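Aromatic-amino-acid:2-oxoglutarate transaminase (Candida albicans, PDB 6HND) probably catalyses the pyridoxal-phosphate-dependent transfer of amino groups from aromatic amino acids, and perhaps 2-aminoadipate, to 2-oxo acids. Local coordinates at residues 139-144 with 158-162; 162-168 with 370-374; 167-171 with 191-197. All coordinates share one frame. Numbering follows the deposited sequence.

Interaction 1 of 3, residues 139-144 with 158-162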
loop_
_atom_site.group_PDB
_atom_site.type_symbol
_atom_site.label_atom_id
_atom_site.label_comp_id
_atom_site.label_asym_id
_atom_site.label_seq_id
_atom_site.Cartn_x
_atom_site.Cartn_y
_atom_site.Cartn_z
ATOM N N LEU B 139 -2.883 3.951 -16.861
ATOM C CA LEU B 139 -3.329 4.805 -15.735
ATOM C C LEU B 139 -2.296 5.907 -15.564
ATOM O O LEU B 139 -2.717 7.046 -15.259
ATOM C CB LEU B 139 -3.513 4.002 -14.446
ATOM C CG LEU B 139 -4.053 4.823 -13.280
ATOM C CD1 LEU B 139 -5.404 5.432 -13.608
ATOM C CD2 LEU B 139 -4.123 4.003 -11.999
ATOM N N LEU B 140 -1.008 5.557 -15.695
ATOM C CA LEU B 140 0.094 6.548 -15.693
ATOM C C LEU B 140 -0.164 7.531 -16.843
ATOM O O LEU B 140 -0.145 8.717 -16.560
ATOM C CB LEU B 140 1.449 5.865 -15.831
ATOM C CG LEU B 140 1.987 5.198 -14.564
ATOM C CD1 LEU B 140 3.236 4.365 -14.888
ATOM C CD2 LEU B 140 2.283 6.216 -13.457
ATOM N N GLN B 141 -0.469 7.061 -18.064
ATOM C CA GLN B 141 -0.689 7.976 -19.216
ATOM C C GLN B 141 -1.886 8.888 -18.908
ATOM O O GLN B 141 -1.745 10.123 -19.118
ATOM C CB GLN B 141 -0.876 7.281 -20.574
ATOM C CG GLN B 141 -0.697 8.233 -21.772
ATOM C CD GLN B 141 0.567 9.074 -21.686
ATOM O OE1 GLN B 141 1.647 8.574 -21.416
ATOM N NE2 GLN B 141 0.467 10.379 -21.877
ATOM N N PHE B 142 -2.999 8.347 -18.402
ATOM C CA PHE B 142 -4.184 9.176 -18.069
ATOM C C PHE B 142 -3.783 10.283 -17.094
ATOM O O PHE B 142 -4.183 11.426 -17.324
ATOM C CB PHE B 142 -5.322 8.373 -17.460
ATOM C CG PHE B 142 -6.295 9.241 -16.716
ATOM C CD1 PHE B 142 -7.289 9.913 -17.395
ATOM C CD2 PHE B 142 -6.179 9.418 -15.351
ATOM C CE1 PHE B 142 -8.167 10.728 -16.710
ATOM C CE2 PHE B 142 -7.056 10.242 -14.674
ATOM C CZ PHE B 142 -8.037 10.897 -15.355
ATOM N N ALA B 143 -3.017 9.959 -16.051
ATOM C CA ALA B 143 -2.546 10.958 -15.054
ATOM C C ALA B 143 -1.656 12.013 -15.749
ATOM O O ALA B 143 -1.847 13.190 -15.431
ATOM C CB ALA B 143 -1.847 10.309 -13.869
ATOM N N ARG B 144 -0.732 11.638 -16.649
ATOM C CA ARG B 144 0.061 12.640 -17.423
ATOM C C ARG B 144 -0.908 13.584 -18.157
ATOM O O ARG B 144 -0.790 14.797 -17.997
ATOM C CB ARG B 144 1.018 12.011 -18.440
ATOM C CG ARG B 144 2.167 11.239 -17.807
ATOM C CD ARG B 144 3.195 10.654 -18.779
ATOM N NE ARG B 144 4.041 9.708 -18.051
ATOM C CZ ARG B 144 3.990 8.372 -18.125
ATOM N NH1 ARG B 144 3.157 7.752 -18.944
ATOM N NH2 ARG B 144 4.813 7.652 -17.381
ATOM N N TRP B 158 9.556 15.925 -16.089
ATOM C CA TRP B 158 8.657 15.507 -14.988
ATOM C C TRP B 158 8.083 14.137 -15.327
ATOM O O TRP B 158 8.123 13.735 -16.527
ATOM C CB TRP B 158 7.538 16.525 -14.754
ATOM C CG TRP B 158 6.606 16.749 -15.906
ATOM C CD1 TRP B 158 6.767 17.681 -16.886
ATOM C CD2 TRP B 158 5.308 16.168 -16.128
ATOM N NE1 TRP B 158 5.684 17.702 -17.717
ATOM C CE2 TRP B 158 4.769 16.789 -17.284
ATOM C CE3 TRP B 158 4.544 15.188 -15.475
ATOM C CZ2 TRP B 158 3.537 16.435 -17.829
ATOM C CZ3 TRP B 158 3.334 14.814 -16.027
ATOM C CH2 TRP B 158 2.837 15.436 -17.183
ATOM N N ASN B 159 7.535 13.477 -14.314
ATOM C CA ASN B 159 6.833 12.189 -14.498
ATOM C C ASN B 159 5.788 12.001 -13.392
ATOM O O ASN B 159 5.763 12.787 -12.429
ATOM C CB ASN B 159 7.872 11.066 -14.586
ATOM C CG ASN B 159 7.346 9.782 -15.180
ATOM O OD1 ASN B 159 6.257 9.745 -15.785
ATOM N ND2 ASN B 159 8.105 8.718 -14.942
ATOM N N VAL B 160 4.917 11.011 -13.562
ATOM C CA VAL B 160 3.893 10.651 -12.559
ATOM C C VAL B 160 4.262 9.274 -11.992
ATOM O O VAL B 160 5.046 8.562 -12.617
ATOM C CB VAL B 160 2.473 10.736 -13.161
ATOM C CG1 VAL B 160 2.111 12.166 -13.482
ATOM C CG2 VAL B 160 2.284 9.902 -14.405
ATOM N N PHE B 161 3.668 8.931 -10.853
ATOM C CA PHE B 161 3.848 7.663 -10.110
ATOM C C PHE B 161 2.546 7.344 -9.363
ATOM O O PHE B 161 2.105 8.169 -8.548
ATOM C CB PHE B 161 5.006 7.820 -9.133
ATOM C CG PHE B 161 5.481 6.539 -8.526
ATOM C CD1 PHE B 161 4.867 6.021 -7.401
ATOM C CD2 PHE B 161 6.573 5.873 -9.058
ATOM C CE1 PHE B 161 5.328 4.848 -6.830
ATOM C CE2 PHE B 161 7.044 4.713 -8.475
ATOM C CZ PHE B 161 6.417 4.204 -7.359
ATOM N N ILE B 162 1.952 6.187 -9.633
ATOM C CA ILE B 162 0.686 5.769 -8.979
ATOM C C ILE B 162 0.992 5.489 -7.500
ATOM O O ILE B 162 1.950 4.733 -7.219
ATOM C CB ILE B 162 0.067 4.558 -9.692
ATOM C CG1 ILE B 162 -0.200 4.835 -11.169
ATOM C CG2 ILE B 162 -1.187 4.102 -8.956
ATOM C CD1 ILE B 162 -0.897 6.166 -11.439
#

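Interaction 2 of 3, residues 162-168 with 370-374. With PLP (pyridoxal-5'-phosphate), chain E.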
loop_
_atom_site.group_PDB
_atom_site.type_symbol
_atom_site.label_atom_id
_atom_site.label_comp_id
_atom_site.label_asym_id
_atom_site.label_seq_id
_atom_site.Cartn_x
_atom_site.Cartn_y
_atom_site.Cartn_z
ATOM N N ILE B 162 1.952 6.187 -9.633
ATOM C CA ILE B 162 0.686 5.769 -8.979
ATOM C C ILE B 162 0.992 5.489 -7.500
ATOM O O ILE B 162 1.950 4.733 -7.219
ATOM C CB ILE B 162 0.067 4.558 -9.692
ATOM C CG1 ILE B 162 -0.200 4.835 -11.169
ATOM C CG2 ILE B 162 -1.187 4.102 -8.956
ATOM C CD1 ILE B 162 -0.897 6.166 -11.439
ATOM N N THR B 163 0.190 6.081 -6.607
ATOM C CA THR B 163 0.257 5.897 -5.136
ATOM C C THR B 163 -1.012 5.230 -4.621
ATOM O O THR B 163 -1.940 4.984 -5.416
ATOM C CB THR B 163 0.427 7.238 -4.430
ATOM O OG1 THR B 163 -0.800 7.942 -4.651
ATOM C CG2 THR B 163 1.616 8.021 -4.955
ATOM N N THR B 164 -1.068 4.997 -3.317
ATOM C CA THR B 164 -2.272 4.434 -2.663
ATOM C C THR B 164 -3.088 5.560 -2.010
ATOM O O THR B 164 -3.900 5.249 -1.152
ATOM C CB THR B 164 -1.872 3.274 -1.747
ATOM O OG1 THR B 164 -0.907 3.656 -0.757
ATOM C CG2 THR B 164 -1.309 2.133 -2.568
ATOM N N GLY B 165 -2.894 6.809 -2.433
ATOM C CA GLY B 165 -3.675 7.969 -1.962
ATOM C C GLY B 165 -2.802 9.148 -1.599
ATOM O O GLY B 165 -1.588 9.094 -1.808
ATOM N N ALA B 166 -3.394 10.183 -1.032
ATOM C CA ALA B 166 -2.688 11.429 -0.691
ATOM C C ALA B 166 -1.645 11.177 0.408
ATOM O O ALA B 166 -0.490 11.622 0.244
ATOM C CB ALA B 166 -3.685 12.477 -0.293
ATOM N N SER B 167 -2.034 10.496 1.480
ATOM C CA SER B 167 -1.176 10.180 2.645
ATOM C C SER B 167 0.025 9.329 2.205
ATOM O O SER B 167 1.161 9.590 2.653
ATOM C CB SER B 167 -2.000 9.522 3.723
ATOM O OG SER B 167 -3.052 10.389 4.138
ATOM N N ASP B 168 -0.194 8.375 1.304
ATOM C CA ASP B 168 0.900 7.633 0.646
ATOM C C ASP B 168 1.841 8.582 -0.145
ATOM O O ASP B 168 3.106 8.438 -0.018
ATOM C CB ASP B 168 0.337 6.555 -0.281
ATOM C CG ASP B 168 1.455 5.641 -0.730
ATOM O OD1 ASP B 168 2.229 5.231 0.158
ATOM O OD2 ASP B 168 1.568 5.382 -1.957
ATOM N N ASN B 370 5.890 -0.036 0.311
ATOM C CA ASN B 370 4.535 -0.073 -0.314
ATOM C C ASN B 370 4.671 -0.519 -1.774
ATOM O O ASN B 370 4.752 0.364 -2.658
ATOM C CB ASN B 370 3.811 1.272 -0.167
ATOM C CG ASN B 370 2.365 1.210 -0.597
ATOM O OD1 ASN B 370 1.927 0.169 -1.075
ATOM N ND2 ASN B 370 1.631 2.313 -0.475
ATOM N N ARG B 371 4.660 -1.834 -2.007
ATOM C CA ARG B 371 5.016 -2.460 -3.321
ATOM C C ARG B 371 3.808 -2.483 -4.275
ATOM O O ARG B 371 3.435 -3.557 -4.759
ATOM C CB ARG B 371 5.627 -3.845 -3.091
ATOM C CG ARG B 371 7.018 -3.760 -2.487
ATOM C CD ARG B 371 7.474 -5.083 -1.910
ATOM N NE ARG B 371 7.728 -6.107 -2.936
ATOM C CZ ARG B 371 8.817 -6.171 -3.695
ATOM N NH1 ARG B 371 9.760 -5.255 -3.578
ATOM N NH2 ARG B 371 8.944 -7.131 -4.588
ATOM N N GLY B 372 3.224 -1.317 -4.535
ATOM C CA GLY B 372 2.219 -1.146 -5.595
ATOM C C GLY B 372 0.831 -0.889 -5.055
ATOM O O GLY B 372 0.408 -1.564 -4.063
ATOM N N ALA B 373 0.146 0.053 -5.695
ATOM C CA ALA B 373 -1.319 0.193 -5.621
ATOM C C ALA B 373 -1.964 -1.073 -6.180
ATOM O O ALA B 373 -1.432 -1.628 -7.143
ATOM C CB ALA B 373 -1.774 1.413 -6.373
ATOM N N SER B 374 -3.064 -1.511 -5.571
ATOM C CA SER B 374 -3.874 -2.667 -6.047
ATOM C C SER B 374 -4.102 -2.586 -7.561
ATOM O O SER B 374 -4.732 -1.642 -8.007
ATOM C CB SER B 374 -5.187 -2.751 -5.339
ATOM O OG SER B 374 -5.823 -3.967 -5.659
HETATM N N1 PLP E . -4.348 15.779 2.664
HETATM C C2 PLP E . -5.425 16.523 2.882
HETATM C C2A PLP E . -5.225 17.998 2.963
HETATM C C3 PLP E . -6.712 15.927 2.995
HETATM O O3 PLP E . -7.801 16.724 3.213
HETATM C C4 PLP E . -6.840 14.517 2.892
HETATM C C4A PLP E . -8.190 13.906 2.911
HETATM C C5 PLP E . -5.671 13.765 2.645
HETATM C C6 PLP E . -4.476 14.439 2.562
HETATM C C5A PLP E . -5.651 12.259 2.611
HETATM O O4P PLP E . -6.182 11.656 1.401
HETATM P P PLP E . -6.104 10.049 1.205
HETATM O O1P PLP E . -4.792 9.587 1.825
HETATM O O2P PLP E . -6.214 9.934 -0.314
HETATM O O3P PLP E . -7.285 9.474 1.918
#

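Interaction 3 of 3, residues 167-171 with 191-197. With PLP (pyridoxal-5'-phosphate), chain E.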
loop_
_atom_site.group_PDB
_atom_site.type_symbol
_atom_site.label_atom_id
_atom_site.label_comp_id
_atom_site.label_asym_id
_atom_site.label_seq_id
_atom_site.Cartn_x
_atom_site.Cartn_y
_atom_site.Cartn_z
ATOM N N SER B 167 -2.034 10.496 1.480
ATOM C CA SER B 167 -1.176 10.180 2.645
ATOM C C SER B 167 0.025 9.329 2.205
ATOM O O SER B 167 1.161 9.590 2.653
ATOM C CB SER B 167 -2.000 9.522 3.723
ATOM O OG SER B 167 -3.052 10.389 4.138
ATOM N N ASP B 168 -0.194 8.375 1.304
ATOM C CA ASP B 168 0.900 7.633 0.646
ATOM C C ASP B 168 1.841 8.582 -0.145
ATOM O O ASP B 168 3.106 8.438 -0.018
ATOM C CB ASP B 168 0.337 6.555 -0.281
ATOM C CG ASP B 168 1.455 5.641 -0.730
ATOM O OD1 ASP B 168 2.229 5.231 0.158
ATOM O OD2 ASP B 168 1.568 5.382 -1.957
ATOM N N GLY B 169 1.284 9.473 -0.976
ATOM C CA GLY B 169 2.056 10.510 -1.700
ATOM C C GLY B 169 2.875 11.399 -0.762
ATOM O O GLY B 169 4.052 11.641 -1.045
ATOM N N LEU B 170 2.270 11.852 0.338
ATOM C CA LEU B 170 2.911 12.723 1.361
ATOM C C LEU B 170 4.059 12.002 2.083
ATOM O O LEU B 170 5.070 12.648 2.415
ATOM C CB LEU B 170 1.850 13.164 2.370
ATOM C CG LEU B 170 0.766 14.099 1.835
ATOM C CD1 LEU B 170 -0.277 14.335 2.911
ATOM C CD2 LEU B 170 1.371 15.405 1.343
ATOM N N ASN B 171 3.917 10.715 2.354
ATOM C CA ASN B 171 4.994 9.918 2.986
ATOM C C ASN B 171 6.139 9.741 1.982
ATOM O O ASN B 171 7.296 9.878 2.363
ATOM C CB ASN B 171 4.477 8.587 3.512
ATOM C CG ASN B 171 5.573 7.857 4.246
ATOM O OD1 ASN B 171 6.102 8.420 5.219
ATOM N ND2 ASN B 171 5.919 6.653 3.775
ATOM N N PHE B 191 -3.078 19.126 7.926
ATOM C CA PHE B 191 -3.404 17.687 7.872
ATOM C C PHE B 191 -2.417 16.963 8.793
ATOM O O PHE B 191 -1.316 16.592 8.359
ATOM C CB PHE B 191 -3.406 17.239 6.410
ATOM C CG PHE B 191 -3.806 15.806 6.213
ATOM C CD1 PHE B 191 -5.081 15.393 6.540
ATOM C CD2 PHE B 191 -2.904 14.876 5.725
ATOM C CE1 PHE B 191 -5.444 14.067 6.378
ATOM C CE2 PHE B 191 -3.274 13.551 5.562
ATOM C CZ PHE B 191 -4.548 13.153 5.885
ATOM N N SER B 192 -2.827 16.818 10.052
ATOM C CA SER B 192 -2.124 16.143 11.185
ATOM C C SER B 192 -1.348 14.894 10.763
ATOM O O SER B 192 -0.215 14.719 11.187
ATOM C CB SER B 192 -3.101 15.799 12.295
ATOM O OG SER B 192 -3.487 16.980 12.974
ATOM N N PRO B 193 -1.906 13.946 9.986
ATOM C CA PRO B 193 -1.162 12.736 9.694
ATOM C C PRO B 193 0.185 13.040 9.010
ATOM O O PRO B 193 1.133 12.286 9.236
ATOM C CB PRO B 193 -2.164 11.919 8.864
ATOM C CG PRO B 193 -3.515 12.420 9.331
ATOM C CD PRO B 193 -3.273 13.903 9.449
ATOM N N PHE B 194 0.294 14.155 8.280
ATOM C CA PHE B 194 1.575 14.568 7.652
ATOM C C PHE B 194 2.744 14.537 8.661
ATOM O O PHE B 194 3.892 14.129 8.316
ATOM C CB PHE B 194 1.477 15.958 7.041
ATOM C CG PHE B 194 2.761 16.337 6.380
ATOM C CD1 PHE B 194 3.062 15.829 5.141
ATOM C CD2 PHE B 194 3.708 17.081 7.052
ATOM C CE1 PHE B 194 4.289 16.079 4.556
ATOM C CE2 PHE B 194 4.937 17.340 6.457
ATOM C CZ PHE B 194 5.224 16.839 5.210
ATOM N N LEU B 195 2.508 14.990 9.884
ATOM C CA LEU B 195 3.573 15.041 10.908
ATOM C C LEU B 195 4.094 13.631 11.217
ATOM O O LEU B 195 5.262 13.513 11.640
ATOM C CB LEU B 195 3.032 15.744 12.150
ATOM C CG LEU B 195 2.557 17.173 11.898
ATOM C CD1 LEU B 195 1.838 17.712 13.126
ATOM C CD2 LEU B 195 3.712 18.073 11.470
ATOM N N ARG B 196 3.296 12.584 11.018
ATOM C CA ARG B 196 3.792 11.203 11.228
ATOM C C ARG B 196 4.867 10.897 10.170
ATOM O O ARG B 196 5.901 10.269 10.505
ATOM C CB ARG B 196 2.626 10.225 11.155
ATOM C CG ARG B 196 1.634 10.364 12.299
ATOM C CD ARG B 196 0.558 9.305 12.118
ATOM N NE ARG B 196 -0.164 8.939 13.335
ATOM C CZ ARG B 196 0.172 7.960 14.186
ATOM N NH1 ARG B 196 1.252 7.210 13.994
ATOM N NH2 ARG B 196 -0.598 7.735 15.241
ATOM N N PHE B 197 4.641 11.338 8.932
ATOM C CA PHE B 197 5.523 11.056 7.777
ATOM C C PHE B 197 6.797 11.890 7.906
ATOM O O PHE B 197 7.863 11.352 7.620
ATOM C CB PHE B 197 4.813 11.340 6.461
ATOM C CG PHE B 197 3.367 10.937 6.397
ATOM C CD1 PHE B 197 2.935 9.743 6.963
ATOM C CD2 PHE B 197 2.446 11.730 5.717
ATOM C CE1 PHE B 197 1.602 9.369 6.891
ATOM C CE2 PHE B 197 1.116 11.338 5.622
ATOM C CZ PHE B 197 0.694 10.180 6.232
HETATM N N1 PLP E . -4.348 15.779 2.664
HETATM C C2 PLP E . -5.425 16.523 2.882
HETATM C C2A PLP E . -5.225 17.998 2.963
HETATM C C3 PLP E . -6.712 15.927 2.995
HETATM O O3 PLP E . -7.801 16.724 3.213
HETATM C C4 PLP E . -6.840 14.517 2.892
HETATM C C4A PLP E . -8.190 13.906 2.911
HETATM C C5 PLP E . -5.671 13.765 2.645
HETATM C C6 PLP E . -4.476 14.439 2.562
HETATM C C5A PLP E . -5.651 12.259 2.611
HETATM O O4P PLP E . -6.182 11.656 1.401
HETATM P P PLP E . -6.104 10.049 1.205
HETATM O O1P PLP E . -4.792 9.587 1.825
HETATM O O2P PLP E . -6.214 9.934 -0.314
HETATM O O3P PLP E . -7.285 9.474 1.918
HETATM O O HOH W 1 8.731 9.161 5.847
#

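Interaction 1 of 3, residues 139-144 with 158-162
Trp158 opens the strand with its CB pointing sideways, but the indole reaches across to the helix: the six-membered ring meets Arg144 edge-on, CH2 lying 3.8 Å from Arg144 O and 4.1 Å from Arg144 CB. A broad ring can reach from this partly exposed start of the strand to Arg144 and also pack on Pro153 and Val353. Asn159 is the polar partner: its OD1 accepts from Arg144 NE at 3.2 Å and from Arg144 NH2 at 3.0 Å, holding the guanidinium by one edge, while Arg144 NH1 gives a hydrogen bond to Gln141 OE1 (3.0 Å). A neutral amide oxygen can thus take two N-H groups of the guanidinium without bringing in a charge.

Val160 CA and Leu140 CA are the closest pair of CA atoms, 6.4 Å apart. Val160 CG2 reaches Leu140 O (3.5 Å), Leu140 CD2 (3.8 Å) and Arg144 CG (3.7 Å), and lies over one guanidinium face; the small Ala143, with CB 4.2 Å from Val160 CG2, lets the backbones come close. The pairing belongs to the large mixed sheet of the fold-type I aminotransferases: helix 137-151 packs on strand 158-163, at the sheet's edge within the chain beside strand 350-355. The axes of segments 139-144 and 158-162 come within 8.2 Å, with 130° between their N-to-C directions.

Phe161 CB points away from helix 137-151, and the ring packs on Ile359, Lys363 and Ser366 of helix 356-369. Ile162 returns to the helix side and fills the space between two leucines, CG1 3.6 Å from Leu140 CD2 and CD1 3.9 Å from Leu139 CG.

Interaction 2 of 3, residues 162-168 with 370-374
The polar interactions converge on Asn370, the residue that leaves helix 356-369. Its ND2 donates to Thr164 OG1 (2.9 Å) and to Asp168 OD1 (3.0 Å), so one amide group ties the end of helix 356-369 to the turn after strand 158-163 and to the first turn of helix 166-177. Asp168 OD2 also accepts from Thr164 N at 3.0 Å and forms a salt bridge with Lys172, which balances its buried charge.

Apolar packing centres on Ala373, whose small CB fits against Ile162 CG2 (3.8 Å) and Thr164 CG2 (3.9 Å).

Cofactor binding uses the other side of the turn. Gly165, the N-cap, leaves room for the phosphate, since a CB there would clash with PLP O2P. Ala166 N then donates to PLP O2P and Ser167 N to PLP O1P, each at 2.9 Å, with Ser167 OG 3.0 Å from PLP O1P: a helix N-terminus binding phosphate.

The loop between helices 356-369 and 375-388 packs beside this strand-to-helix turn, with Ser374 OG hydrogen-bonded to Leu347 O of the second subunit.

Interaction 3 of 3, residues 167-171 with 191-197
This is an aromatic helix-helix contact beside the cofactor, between the start of helix 166-177 and the first part of helix 193-200 with the loop before it; the axes of segments 167-171 and 193-197 run 35° apart at 9.4 Å. Leu170 is the central aliphatic residue: its CD1 lies 3.9 Å from Phe191 CD2, while its CB is 4.0 Å from Phe194 CD1 and 3.7 Å from Phe197 CD2. Phe197 presents a ring face to Asn171, whose CB makes a CH-pi contact 4.2 Å from the ring centroid. The buried amide of Asn171 keeps polar partners: one water donates to Asn171 OD1 (2.8 Å) and Phe197 O (2.9 Å), and ND2 is hydrogen-bonded to Tyr365 OH. Phe191 has PLP over one face, its CE2 3.4 Å from PLP C6, and Ser167 OG at its edge, 3.5 Å from CE2.

No direct hydrogen bond crosses between the segments, which meet through ring packing and one water; the hydrogen bonds of Ser167 N and OG go to PLP O1P, and Phe191 offers its flat face to the pyridine ring.

Overall arrangement
All three contacts are largely buried, and none is a surface patch; interaction 1, farthest from the chain's centre, has partly exposed residues at its Trp158-Asn159-Arg144 end, and interactions 2 and 3 have one each, Gly372 and Phe191. They follow one run of chain: interactions 1 and 2 share Ile162 of strand 158-163, and interactions 2 and 3 share Ser167 and Asp168 of helix 166-177, touching where Thr163 CG2 lies 4.1 Å from Gly169 CA. Interaction 1 is helix-on-sheet aliphatic packing with an arginine-asparagine pair at one end; interaction 2 combines hydrogen bonds of Asn370 to a hydroxyl and a carboxylate with the packing of Ala373; interaction 3 relies on aromatic rings. The latter two touch both cofactor and second subunit.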